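Salicylaldehyde dehydrogenase NahF (Pseudomonas putida, PDB 4JZ6) binds salicylaldehyde and probably catalyses its NAD(+)-dependent oxidation to salicylate, a step of naphthalene degradation. Local coordinates at residues K71-V76 against Y178-G183; P158-V163 against D230-A235; A280-A285 against V318-E323; T304-V309 against A417-Y422. One frame throughout, in Å; residues are numbered along the deposited sequence.

Contact 1: residues K71-V76 against Y178-G183; sequences KTWKDV and YPLVCG
The indole of W73 meets L180 O along its edge from NE1 to CZ2, while G183 O approaches CD1 obliquely. The carbonyl oxygen of L180 lies near the ring plane, with W73 NE1 3.5 Å from L180 O. The oblique neighbour is close, W73 CD1 standing only 3.1 Å from G183 O. Apolar packing across the pair is slight: W73 CZ2 passes L180 CB at 4.4 Å. The indole reaches these carbonyls because W73 CG lies anti to the backbone N (chi1 176°), which carries the ring away from its own helix and toward 178-183. K74 follows at the margin, its CA 3.7 Å from G183 O, while its long chain turns off to a salt bridge with the neighbouring carboxylate (K74 NZ to D75 OD2, 3.0 Å). Around the contact, T185, L210, R81 and L84 also touch the indole.

A type I turn from W73 to V76 follows helix 56-73 near its end, and helix 170-181 finishes in a Schellman motif at G183, whose positive phi suits glycine. The bond from G183 N to L180 O (2.8 Å) holds in place the very carbonyl that faces the indole edge. R81 joins the two segments, donating to V76 O and, weakly, to V181 O.

Chemically, an aromatic edge is laid against the carbonyl-rich end of a helix. The indole N-H makes a weak bond just beyond, to N184 O, so this edge probably gains electrostatically from the carbonyls of N184 and L180 together rather than from one strong bond.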
loop_
_atom_site.group_PDB
_atom_site.type_symbol
_atom_site.label_atom_id
_atom_site.label_comp_id
_atom_site.label_asym_id
_atom_site.label_seq_id
_atom_site.Cartn_x
_atom_site.Cartn_y
_atom_site.Cartn_z
ATOM N N LYS A 71 -18.909 -12.736 8.584
ATOM C CA LYS A 71 -20.158 -12.929 7.834
ATOM C C LYS A 71 -21.317 -12.063 8.334
ATOM O O LYS A 71 -22.161 -11.624 7.545
ATOM C CB LYS A 71 -20.590 -14.397 7.868
ATOM C CG LYS A 71 -19.700 -15.353 7.103
ATOM C CD LYS A 71 -20.273 -16.765 7.172
ATOM C CE LYS A 71 -19.337 -17.801 6.562
ATOM N NZ LYS A 71 -19.889 -19.183 6.688
ATOM N N THR A 72 -21.361 -11.835 9.642
ATOM C CA THR A 72 -22.389 -10.988 10.233
ATOM C C THR A 72 -21.815 -9.636 10.636
ATOM O O THR A 72 -22.502 -8.612 10.557
ATOM C CB THR A 72 -23.026 -11.645 11.476
ATOM O OG1 THR A 72 -21.994 -12.217 12.285
ATOM C CG2 THR A 72 -23.986 -12.735 11.069
ATOM N N TRP A 73 -20.557 -9.632 11.067
ATOM C CA TRP A 73 -19.938 -8.412 11.573
ATOM C C TRP A 73 -19.828 -7.326 10.495
ATOM O O TRP A 73 -19.904 -6.131 10.797
ATOM C CB TRP A 73 -18.571 -8.704 12.211
ATOM C CG TRP A 73 -17.845 -7.455 12.654
ATOM C CD1 TRP A 73 -16.720 -6.917 12.098
ATOM C CD2 TRP A 73 -18.220 -6.579 13.727
ATOM N NE1 TRP A 73 -16.366 -5.763 12.762
ATOM C CE2 TRP A 73 -17.270 -5.533 13.765
ATOM C CE3 TRP A 73 -19.259 -6.578 14.662
ATOM C CZ2 TRP A 73 -17.334 -4.502 14.699
ATOM C CZ3 TRP A 73 -19.315 -5.551 15.593
ATOM C CH2 TRP A 73 -18.360 -4.530 15.603
ATOM N N LYS A 74 -19.667 -7.737 9.239
ATOM C CA LYS A 74 -19.496 -6.772 8.153
ATOM C C LYS A 74 -20.765 -5.955 7.934
ATOM O O LYS A 74 -20.717 -4.848 7.392
ATOM C CB LYS A 74 -19.097 -7.474 6.855
ATOM C CG LYS A 74 -20.195 -8.353 6.268
ATOM C CD LYS A 74 -19.671 -9.202 5.123
ATOM C CE LYS A 74 -20.693 -10.234 4.688
ATOM N NZ LYS A 74 -21.930 -9.610 4.134
ATOM N N ASP A 75 -21.896 -6.499 8.371
ATOM C CA ASP A 75 -23.186 -5.851 8.155
ATOM C C ASP A 75 -23.716 -5.083 9.367
ATOM O O ASP A 75 -24.772 -4.462 9.289
ATOM C CB ASP A 75 -24.215 -6.870 7.671
ATOM C CG ASP A 75 -23.894 -7.405 6.290
ATOM O OD1 ASP A 75 -23.531 -6.594 5.408
ATOM O OD2 ASP A 75 -23.993 -8.634 6.092
ATOM N N VAL A 76 -22.985 -5.116 10.478
ATOM C CA VAL A 76 -23.346 -4.320 11.654
ATOM C C VAL A 76 -23.289 -2.828 11.322
ATOM O O VAL A 76 -22.329 -2.362 10.707
ATOM C CB VAL A 76 -22.418 -4.622 12.855
ATOM C CG1 VAL A 76 -22.631 -3.614 13.979
ATOM C CG2 VAL A 76 -22.643 -6.033 13.350
ATOM N N TYR A 178 -9.337 0.344 14.860
ATOM C CA TYR A 178 -9.539 0.786 13.486
ATOM C C TYR A 178 -10.092 -0.313 12.570
ATOM O O TYR A 178 -11.102 -0.093 11.897
ATOM C CB TYR A 178 -8.274 1.441 12.928
ATOM C CG TYR A 178 -7.958 2.776 13.570
ATOM C CD1 TYR A 178 -8.936 3.762 13.696
ATOM C CD2 TYR A 178 -6.682 3.054 14.055
ATOM C CE1 TYR A 178 -8.643 4.991 14.277
ATOM C CE2 TYR A 178 -6.382 4.279 14.638
ATOM C CZ TYR A 178 -7.363 5.242 14.747
ATOM O OH TYR A 178 -7.061 6.453 15.334
ATOM N N PRO A 179 -9.461 -1.506 12.554
ATOM C CA PRO A 179 -10.071 -2.549 11.720
ATOM C C PRO A 179 -11.500 -2.895 12.155
ATOM O O PRO A 179 -12.329 -3.237 11.311
ATOM C CB PRO A 179 -9.142 -3.747 11.931
ATOM C CG PRO A 179 -7.810 -3.130 12.251
ATOM C CD PRO A 179 -8.159 -1.938 13.102
ATOM N N LEU A 180 -11.791 -2.793 13.447
ATOM C CA LEU A 180 -13.153 -3.040 13.923
ATOM C C LEU A 180 -14.175 -2.041 13.365
ATOM O O LEU A 180 -15.178 -2.444 12.772
ATOM C CB LEU A 180 -13.218 -3.082 15.452
ATOM C CG LEU A 180 -12.554 -4.292 16.116
ATOM C CD1 LEU A 180 -13.127 -4.543 17.505
ATOM C CD2 LEU A 180 -12.686 -5.524 15.240
ATOM N N VAL A 181 -13.921 -0.749 13.543
ATOM C CA VAL A 181 -14.863 0.262 13.074
ATOM C C VAL A 181 -15.049 0.220 11.550
ATOM O O VAL A 181 -16.066 0.675 11.027
ATOM C CB VAL A 181 -14.467 1.683 13.531
ATOM C CG1 VAL A 181 -13.209 2.157 12.812
ATOM C CG2 VAL A 181 -15.625 2.648 13.323
ATOM N N CYS A 182 -14.078 -0.347 10.843
ATOM C CA CYS A 182 -14.189 -0.498 9.395
ATOM C C CYS A 182 -14.934 -1.780 9.015
ATOM O O CYS A 182 -15.070 -2.120 7.836
ATOM C CB CYS A 182 -12.811 -0.423 8.737
ATOM S SG CYS A 182 -12.112 1.259 8.751
ATOM N N GLY A 183 -15.427 -2.479 10.030
ATOM C CA GLY A 183 -16.284 -3.632 9.825
ATOM C C GLY A 183 -15.513 -4.920 9.650
ATOM O O GLY A 183 -16.069 -5.933 9.226
#

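Contact 2: residues P158-V163 against D230-A235; sequences PILSIV and DALISA
Strand 159-162 passes helix 225-233 near its C-terminal part, with the CA atoms of L160 and L232 closest at 7.3 Å, a spacing that leaves the contact to side chains. L160 fills the gap with both methyls. Its CG is anti to the backbone N (chi1 174°), and the branch ends spread over the helix: L160 CD1 lies 3.9 Å from L232 CD1, while L160 CD2 sits between two neighbours, 3.8 Å from L232 CB and 3.9 Å from I233 CG1. Against both helix residues the leucine crosses at about a right angle. I241 of the adjoining strand 240-244 touches L160 and I233 alike, and L232 continues onto V187 and A59.

Near the contact, S234 N and S234 OG grip D230 O from opposite faces of its carbonyl plane; the hydroxyl bond is 2.8 Å long.

Helix 225-233 belongs to the crossover that carries the chain from edge strand 215-218 to strand 240-244, on the far side of 159-162, as in the Rossmann-type NAD-binding domain of aldehyde dehydrogenases. What joins helix to sheet here is entirely aliphatic and buried, so shape and burial of methyl groups, not polar bonding, fix this pairing.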
loop_
_atom_site.group_PDB
_atom_site.type_symbol
_atom_site.label_atom_id
_atom_site.label_comp_id
_atom_site.label_asym_id
_atom_site.label_seq_id
_atom_site.Cartn_x
_atom_site.Cartn_y
_atom_site.Cartn_z
ATOM N N PRO A 158 -11.066 -10.573 7.440
ATOM C CA PRO A 158 -10.139 -10.779 8.557
ATOM C C PRO A 158 -8.802 -10.068 8.349
ATOM O O PRO A 158 -8.153 -10.257 7.317
ATOM C CB PRO A 158 -9.946 -12.298 8.572
ATOM C CG PRO A 158 -11.222 -12.830 8.012
ATOM C CD PRO A 158 -11.616 -11.844 6.939
ATOM N N ILE A 159 -8.410 -9.248 9.323
ATOM C CA ILE A 159 -7.128 -8.557 9.283
ATOM C C ILE A 159 -6.138 -9.217 10.244
ATOM O O ILE A 159 -6.486 -9.531 11.387
ATOM C CB ILE A 159 -7.280 -7.058 9.634
ATOM C CG1 ILE A 159 -7.484 -6.215 8.374
ATOM C CG2 ILE A 159 -6.023 -6.526 10.291
ATOM C CD1 ILE A 159 -8.599 -6.658 7.480
ATOM N N LEU A 160 -4.915 -9.451 9.779
ATOM C CA LEU A 160 -3.854 -9.918 10.665
ATOM C C LEU A 160 -3.108 -8.735 11.282
ATOM O O LEU A 160 -2.425 -7.992 10.572
ATOM C CB LEU A 160 -2.869 -10.802 9.906
ATOM C CG LEU A 160 -1.638 -11.221 10.706
ATOM C CD1 LEU A 160 -2.066 -12.008 11.934
ATOM C CD2 LEU A 160 -0.694 -12.035 9.838
ATOM N N SER A 161 -3.243 -8.567 12.599
ATOM C CA SER A 161 -2.591 -7.468 13.314
ATOM C C SER A 161 -1.473 -7.977 14.213
ATOM O O SER A 161 -1.731 -8.641 15.221
ATOM C CB SER A 161 -3.601 -6.699 14.168
ATOM O OG SER A 161 -4.611 -6.111 13.371
ATOM N N ILE A 162 -0.232 -7.660 13.856
ATOM C CA ILE A 162 0.910 -8.064 14.664
ATOM C C ILE A 162 1.451 -6.876 15.460
ATOM O O ILE A 162 1.787 -5.836 14.892
ATOM C CB ILE A 162 1.996 -8.707 13.800
ATOM C CG1 ILE A 162 1.444 -9.988 13.164
ATOM C CG2 ILE A 162 3.231 -9.017 14.631
ATOM C CD1 ILE A 162 2.372 -10.629 12.137
ATOM N N VAL A 163 1.516 -7.039 16.779
ATOM C CA VAL A 163 1.765 -5.923 17.689
ATOM C C VAL A 163 2.930 -6.201 18.630
ATOM O O VAL A 163 2.976 -7.262 19.251
ATOM C CB VAL A 163 0.518 -5.639 18.539
ATOM C CG1 VAL A 163 0.761 -4.472 19.483
ATOM C CG2 VAL A 163 -0.666 -5.361 17.639
ATOM N N ASP A 230 3.769 -16.877 9.211
ATOM C CA ASP A 230 3.734 -17.455 7.866
ATOM C C ASP A 230 2.409 -18.146 7.582
ATOM O O ASP A 230 1.848 -18.002 6.497
ATOM C CB ASP A 230 4.870 -18.459 7.665
ATOM C CG ASP A 230 6.243 -17.820 7.753
ATOM O OD1 ASP A 230 6.357 -16.591 7.556
ATOM O OD2 ASP A 230 7.218 -18.557 8.016
ATOM N N ALA A 231 1.912 -18.895 8.564
ATOM C CA ALA A 231 0.656 -19.627 8.412
ATOM C C ALA A 231 -0.529 -18.684 8.233
ATOM O O ALA A 231 -1.434 -18.940 7.431
ATOM C CB ALA A 231 0.429 -20.527 9.602
ATOM N N LEU A 232 -0.518 -17.592 8.990
ATOM C CA LEU A 232 -1.588 -16.609 8.917
ATOM C C LEU A 232 -1.548 -15.810 7.609
ATOM O O LEU A 232 -2.585 -15.533 7.003
ATOM C CB LEU A 232 -1.540 -15.698 10.143
ATOM C CG LEU A 232 -1.945 -16.442 11.420
ATOM C CD1 LEU A 232 -1.421 -15.749 12.664
ATOM C CD2 LEU A 232 -3.463 -16.589 11.489
ATOM N N ILE A 233 -0.349 -15.454 7.169
ATOM C CA ILE A 233 -0.189 -14.714 5.924
ATOM C C ILE A 233 -0.582 -15.588 4.739
ATOM O O ILE A 233 -1.204 -15.112 3.787
ATOM C CB ILE A 233 1.262 -14.213 5.754
ATOM C CG1 ILE A 233 1.601 -13.191 6.840
ATOM C CG2 ILE A 233 1.469 -13.595 4.379
ATOM C CD1 ILE A 233 3.080 -12.944 6.982
ATOM N N SER A 234 -0.234 -16.872 4.814
ATOM C CA SER A 234 -0.552 -17.826 3.753
ATOM C C SER A 234 -1.998 -18.291 3.830
ATOM O O SER A 234 -2.472 -19.002 2.948
ATOM C CB SER A 234 0.376 -19.041 3.822
ATOM O OG SER A 234 1.738 -18.655 3.770
ATOM N N ALA A 235 -2.690 -17.894 4.895
ATOM C CA ALA A 235 -4.073 -18.306 5.121
ATOM C C ALA A 235 -5.055 -17.537 4.240
ATOM O O ALA A 235 -5.041 -16.307 4.215
ATOM C CB ALA A 235 -4.442 -18.143 6.585
#

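Contact 3: residues A280-A285 against V318-E323; sequences ADINAA and VARFVE. With SO4 (sulfate ion), chain E.
I282 presses its CG2 methyl against one face of the R320 guanidinium, 3.6 Å above the plane and offset toward the rim. The two side chains cross at about a right angle, R320 being extended from CG to NE so that its head reaches over the start of the opposite helix. There R320 NH1 comes to 3.5 Å from N283 N, and a sulfate, probably from the crystallisation liquor, bridges the two groups. Its O4 lies in the guanidinium plane at the edge, accepting from R320 NH1 (3.2 Å, 164°) and also from N283 N (3.2 Å). A weak bond from R320 NH2 goes to another sulfate oxygen, O1. The anion also takes a bond from R431.

In the next shell, E316 forms a salt bridge with R320 NH2, steadying the guanidinium. D281 is the N-cap of the helix: A284 N donates to D281 OD1 almost straight (3.2 Å, 172°), but from well above the carboxylate plane. The positive end of the helix dipole and two arginines would together favour an anion at this spot.

Helix 282-294 links parallel neighbours 273-276 and 306-310 as a beta-alpha-beta unit, and helix 311-327 follows directly. The two helices meet through I282, which also touches I313 and F317, while A284 lies on F429 of strand 425-429 and against F494 of the second subunit.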
loop_
_atom_site.group_PDB
_atom_site.type_symbol
_atom_site.label_atom_id
_atom_site.label_comp_id
_atom_site.label_asym_id
_atom_site.label_seq_id
_atom_site.Cartn_x
_atom_site.Cartn_y
_atom_site.Cartn_z
ATOM N N ALA A 280 17.976 28.288 17.537
ATOM C CA ALA A 280 17.050 27.630 18.450
ATOM C C ALA A 280 16.948 28.245 19.848
ATOM O O ALA A 280 17.910 28.794 20.377
ATOM C CB ALA A 280 17.384 26.148 18.548
ATOM N N ASP A 281 15.750 28.159 20.418
ATOM C CA ASP A 281 15.532 28.383 21.833
ATOM C C ASP A 281 16.157 27.173 22.522
ATOM O O ASP A 281 15.541 26.112 22.594
ATOM C CB ASP A 281 14.025 28.452 22.103
ATOM C CG ASP A 281 13.681 28.706 23.570
ATOM O OD1 ASP A 281 14.528 28.476 24.464
ATOM O OD2 ASP A 281 12.529 29.123 23.829
ATOM N N ILE A 282 17.387 27.325 23.005
ATOM C CA ILE A 282 18.141 26.199 23.555
ATOM C C ILE A 282 17.458 25.571 24.770
ATOM O O ILE A 282 17.441 24.345 24.921
ATOM C CB ILE A 282 19.584 26.606 23.897
ATOM C CG1 ILE A 282 20.280 27.135 22.647
ATOM C CG2 ILE A 282 20.369 25.430 24.463
ATOM C CD1 ILE A 282 21.692 27.585 22.901
ATOM N N ASN A 283 16.890 26.410 25.631
ATOM C CA ASN A 283 16.091 25.913 26.743
ATOM C C ASN A 283 15.006 24.956 26.249
ATOM O O ASN A 283 14.930 23.807 26.686
ATOM C CB ASN A 283 15.455 27.076 27.505
ATOM C CG ASN A 283 14.518 26.609 28.603
ATOM O OD1 ASN A 283 13.293 26.648 28.453
ATOM N ND2 ASN A 283 15.090 26.158 29.714
ATOM N N ALA A 284 14.192 25.438 25.316
ATOM C CA ALA A 284 13.081 24.665 24.782
ATOM C C ALA A 284 13.544 23.393 24.074
ATOM O O ALA A 284 12.886 22.351 24.158
ATOM C CB ALA A 284 12.251 25.522 23.844
ATOM N N ALA A 285 14.670 23.478 23.374
ATOM C CA ALA A 285 15.171 22.341 22.612
ATOM C C ALA A 285 15.716 21.261 23.537
ATOM O O ALA A 285 15.491 20.071 23.310
ATOM C CB ALA A 285 16.228 22.776 21.617
ATOM N N VAL A 318 24.899 20.905 24.130
ATOM C CA VAL A 318 25.334 19.620 24.664
ATOM C C VAL A 318 25.554 19.706 26.173
ATOM O O VAL A 318 25.192 18.793 26.914
ATOM C CB VAL A 318 26.612 19.100 23.953
ATOM C CG1 VAL A 318 27.189 17.891 24.675
ATOM C CG2 VAL A 318 26.309 18.746 22.510
ATOM N N ALA A 319 26.120 20.818 26.628
ATOM C CA ALA A 319 26.362 21.010 28.055
ATOM C C ALA A 319 25.063 20.980 28.866
ATOM O O ALA A 319 24.979 20.298 29.887
ATOM C CB ALA A 319 27.123 22.304 28.301
ATOM N N ARG A 320 24.053 21.713 28.406
ATOM C CA ARG A 320 22.769 21.750 29.101
ATOM C C ARG A 320 22.088 20.384 29.062
ATOM O O ARG A 320 21.590 19.899 30.079
ATOM C CB ARG A 320 21.846 22.815 28.502
ATOM C CG ARG A 320 22.422 24.219 28.517
ATOM C CD ARG A 320 21.311 25.253 28.411
ATOM N NE ARG A 320 21.800 26.550 27.949
ATOM C CZ ARG A 320 21.011 27.542 27.543
ATOM N NH1 ARG A 320 19.692 27.386 27.543
ATOM N NH2 ARG A 320 21.537 28.689 27.132
ATOM N N PHE A 321 22.074 19.781 27.877
ATOM C CA PHE A 321 21.504 18.455 27.665
ATOM C C PHE A 321 22.112 17.455 28.651
ATOM O O PHE A 321 21.399 16.667 29.277
ATOM C CB PHE A 321 21.777 18.017 26.225
ATOM C CG PHE A 321 21.025 16.790 25.797
ATOM C CD1 PHE A 321 19.867 16.398 26.450
ATOM C CD2 PHE A 321 21.484 16.026 24.730
ATOM C CE1 PHE A 321 19.180 15.261 26.045
ATOM C CE2 PHE A 321 20.805 14.896 24.322
ATOM C CZ PHE A 321 19.652 14.509 24.980
ATOM N N VAL A 322 23.432 17.505 28.797
ATOM C CA VAL A 322 24.132 16.577 29.672
ATOM C C VAL A 322 23.771 16.814 31.135
ATOM O O VAL A 322 23.585 15.866 31.901
ATOM C CB VAL A 322 25.661 16.643 29.458
ATOM C CG1 VAL A 322 26.414 16.085 30.669
ATOM C CG2 VAL A 322 26.038 15.892 28.192
ATOM N N GLU A 323 23.649 18.084 31.507
ATOM C CA GLU A 323 23.292 18.449 32.869
ATOM C C GLU A 323 21.954 17.819 33.248
ATOM O O GLU A 323 21.865 17.087 34.235
ATOM C CB GLU A 323 23.242 19.972 33.011
ATOM C CG GLU A 323 23.527 20.487 34.411
ATOM C CD GLU A 323 22.326 20.376 35.332
ATOM O OE1 GLU A 323 21.192 20.641 34.869
ATOM O OE2 GLU A 323 22.520 20.021 36.518
HETATM S S SO4 E . 18.230 30.319 24.910
HETATM O O1 SO4 E . 19.630 30.712 25.058
HETATM O O2 SO4 E . 17.402 31.522 24.863
HETATM O O3 SO4 E . 18.088 29.578 23.661
HETATM O O4 SO4 E . 17.807 29.480 26.033
#

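Contact 4: residues T304-V309 against A417-Y422; sequences TERLVV and ANDSVY
R306 brings its guanidinium obliquely alongside S420 CB and up to the D419 carboxylate. R306 NH1 lies 3.7 Å from S420 CB. D419 OD2 instead stands at the guanidinium edge, within its plane, and accepts from R306 NH2 through its syn lone pair (3.3 Å, 162°). The two flat groups are nearly coplanar, 23° apart, but only OD2 of the two oxygens pairs with R306, so this salt bridge is single and rather long.

With CG anti to the carbonyl carbon (chi1 -78°) and the chain extended from there to NE, R306 leaves its strand and reaches the end of helix 410-418. Backbone oxygens do much of the holding: NE donates to Y393 O and NH1 to I416 O, fixing the rotation of the head group. The helix terminus, rich in carbonyls, probably stabilises the buried charge along with D419.

Past the helix the chain makes an ST turn, with Y422 N bonded to S420 OG at 3.0 Å. D394 ties the turn down by pairing with S420 OG and V421 N.

Such an arrangement belongs to an open alpha/beta sheet: helix 410-418 carries the chain from strand 401-407 past 306-310 and 273-276 to parallel strand 425-429, and a strand arginine reaches the end of this crossover helix in what is, by family, the catalytic domain.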
loop_
_atom_site.group_PDB
_atom_site.type_symbol
_atom_site.label_atom_id
_atom_site.label_comp_id
_atom_site.label_asym_id
_atom_site.label_seq_id
_atom_site.Cartn_x
_atom_site.Cartn_y
_atom_site.Cartn_z
ATOM N N THR A 304 13.929 10.001 20.219
ATOM C CA THR A 304 14.932 10.858 19.614
ATOM C C THR A 304 16.275 10.138 19.599
ATOM O O THR A 304 16.925 10.005 20.636
ATOM C CB THR A 304 15.067 12.158 20.401
ATOM O OG1 THR A 304 13.764 12.698 20.652
ATOM C CG2 THR A 304 15.895 13.155 19.624
ATOM N N GLU A 305 16.686 9.659 18.426
ATOM C CA GLU A 305 17.930 8.900 18.315
ATOM C C GLU A 305 19.089 9.751 17.805
ATOM O O GLU A 305 20.248 9.368 17.926
ATOM C CB GLU A 305 17.740 7.674 17.422
ATOM C CG GLU A 305 16.681 6.705 17.923
ATOM C CD GLU A 305 17.176 5.272 17.985
ATOM O OE1 GLU A 305 18.335 5.027 17.589
ATOM O OE2 GLU A 305 16.410 4.394 18.439
ATOM N N ARG A 306 18.768 10.904 17.230
ATOM C CA ARG A 306 19.786 11.842 16.772
ATOM C C ARG A 306 19.483 13.240 17.281
ATOM O O ARG A 306 18.321 13.650 17.355
ATOM C CB ARG A 306 19.828 11.898 15.245
ATOM C CG ARG A 306 20.528 10.749 14.556
ATOM C CD ARG A 306 20.070 10.693 13.115
ATOM N NE ARG A 306 21.039 10.063 12.229
ATOM C CZ ARG A 306 21.085 10.272 10.915
ATOM N NH1 ARG A 306 20.218 11.099 10.341
ATOM N NH2 ARG A 306 22.001 9.663 10.174
ATOM N N LEU A 307 20.539 13.970 17.619
ATOM C CA LEU A 307 20.440 15.395 17.859
ATOM C C LEU A 307 21.351 16.080 16.848
ATOM O O LEU A 307 22.562 16.183 17.077
ATOM C CB LEU A 307 20.902 15.738 19.280
ATOM C CG LEU A 307 20.061 15.383 20.516
ATOM C CD1 LEU A 307 18.657 15.947 20.392
ATOM C CD2 LEU A 307 20.014 13.883 20.781
ATOM N N VAL A 308 20.800 16.523 15.717
ATOM C CA VAL A 308 21.625 17.266 14.755
ATOM C C VAL A 308 21.646 18.760 15.107
ATOM O O VAL A 308 20.641 19.465 15.008
ATOM C CB VAL A 308 21.294 16.955 13.246
ATOM C CG1 VAL A 308 21.088 15.466 13.045
ATOM C CG2 VAL A 308 20.087 17.694 12.766
ATOM N N VAL A 309 22.803 19.219 15.576
ATOM C CA VAL A 309 22.921 20.568 16.115
ATOM C C VAL A 309 23.945 21.403 15.352
ATOM O O VAL A 309 24.977 20.896 14.911
ATOM C CB VAL A 309 23.294 20.539 17.614
ATOM C CG1 VAL A 309 22.227 19.825 18.412
ATOM C CG2 VAL A 309 24.613 19.844 17.808
ATOM N N ALA A 417 19.685 14.963 8.053
ATOM C CA ALA A 417 18.388 14.397 8.389
ATOM C C ALA A 417 17.932 13.467 7.271
ATOM O O ALA A 417 17.468 12.358 7.520
ATOM C CB ALA A 417 17.366 15.491 8.634
ATOM N N ASN A 418 18.085 13.923 6.034
ATOM C CA ASN A 418 17.619 13.161 4.884
ATOM C C ASN A 418 18.495 11.965 4.507
ATOM O O ASN A 418 18.095 11.134 3.687
ATOM C CB ASN A 418 17.427 14.079 3.677
ATOM C CG ASN A 418 16.060 14.734 3.657
ATOM O OD1 ASN A 418 15.144 14.299 4.351
ATOM N ND2 ASN A 418 15.913 15.777 2.851
ATOM N N ASP A 419 19.682 11.866 5.099
ATOM C CA ASP A 419 20.567 10.755 4.757
ATOM C C ASP A 419 20.305 9.496 5.600
ATOM O O ASP A 419 20.927 8.454 5.393
ATOM C CB ASP A 419 22.040 11.186 4.767
ATOM C CG ASP A 419 22.775 10.800 6.047
ATOM O OD1 ASP A 419 23.979 10.464 5.946
ATOM O OD2 ASP A 419 22.174 10.844 7.146
ATOM N N SER A 420 19.386 9.600 6.552
ATOM C CA SER A 420 18.955 8.432 7.307
ATOM C C SER A 420 18.216 7.464 6.399
ATOM O O SER A 420 17.565 7.864 5.435
ATOM C CB SER A 420 18.039 8.836 8.462
ATOM O OG SER A 420 17.559 7.695 9.153
ATOM N N VAL A 421 18.311 6.183 6.723
ATOM C CA VAL A 421 17.596 5.155 5.985
ATOM C C VAL A 421 16.150 5.080 6.476
ATOM O O VAL A 421 15.306 4.426 5.861
ATOM C CB VAL A 421 18.302 3.782 6.132
ATOM C CG1 VAL A 421 17.849 3.061 7.400
ATOM C CG2 VAL A 421 18.073 2.940 4.900
ATOM N N TYR A 422 15.872 5.763 7.585
ATOM C CA TYR A 422 14.527 5.820 8.159
ATOM C C TYR A 422 13.904 7.198 7.958
ATOM O O TYR A 422 14.571 8.140 7.523
ATOM C CB TYR A 422 14.562 5.529 9.659
ATOM C CG TYR A 422 15.160 4.200 10.040
ATOM C CD1 TYR A 422 14.442 3.024 9.873
ATOM C CD2 TYR A 422 16.434 4.121 10.592
ATOM C CE1 TYR A 422 14.980 1.799 10.236
ATOM C CE2 TYR A 422 16.981 2.900 10.956
ATOM C CZ TYR A 422 16.249 1.743 10.776
ATOM O OH TYR A 422 16.783 0.525 11.138
#

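How the contacts relate
From the N terminus, helix 56-73 opens contact 1, and strand 159-162 opens contact 2 before residues 178-183 close the first loop; 230-235 then closes the second. The two thus cross, tying the end of helix 56-73 to that of helix 170-181, and helix 225-233 to strand 159-162 of the Rossmann-type sheet. Both are complete before contact 3 begins at 280-285. Contact 4 opens at 304-309, contact 3 closes at 318-323, and 417-422 closes contact 4, a second crossing pair around the seven-stranded sheet, one joining two helices and the other a strand to a helix end. These two touch, F321 CE2 packing on L307 CD2 at 3.8 Å. The pairs lie on opposite sides of the chain's centre.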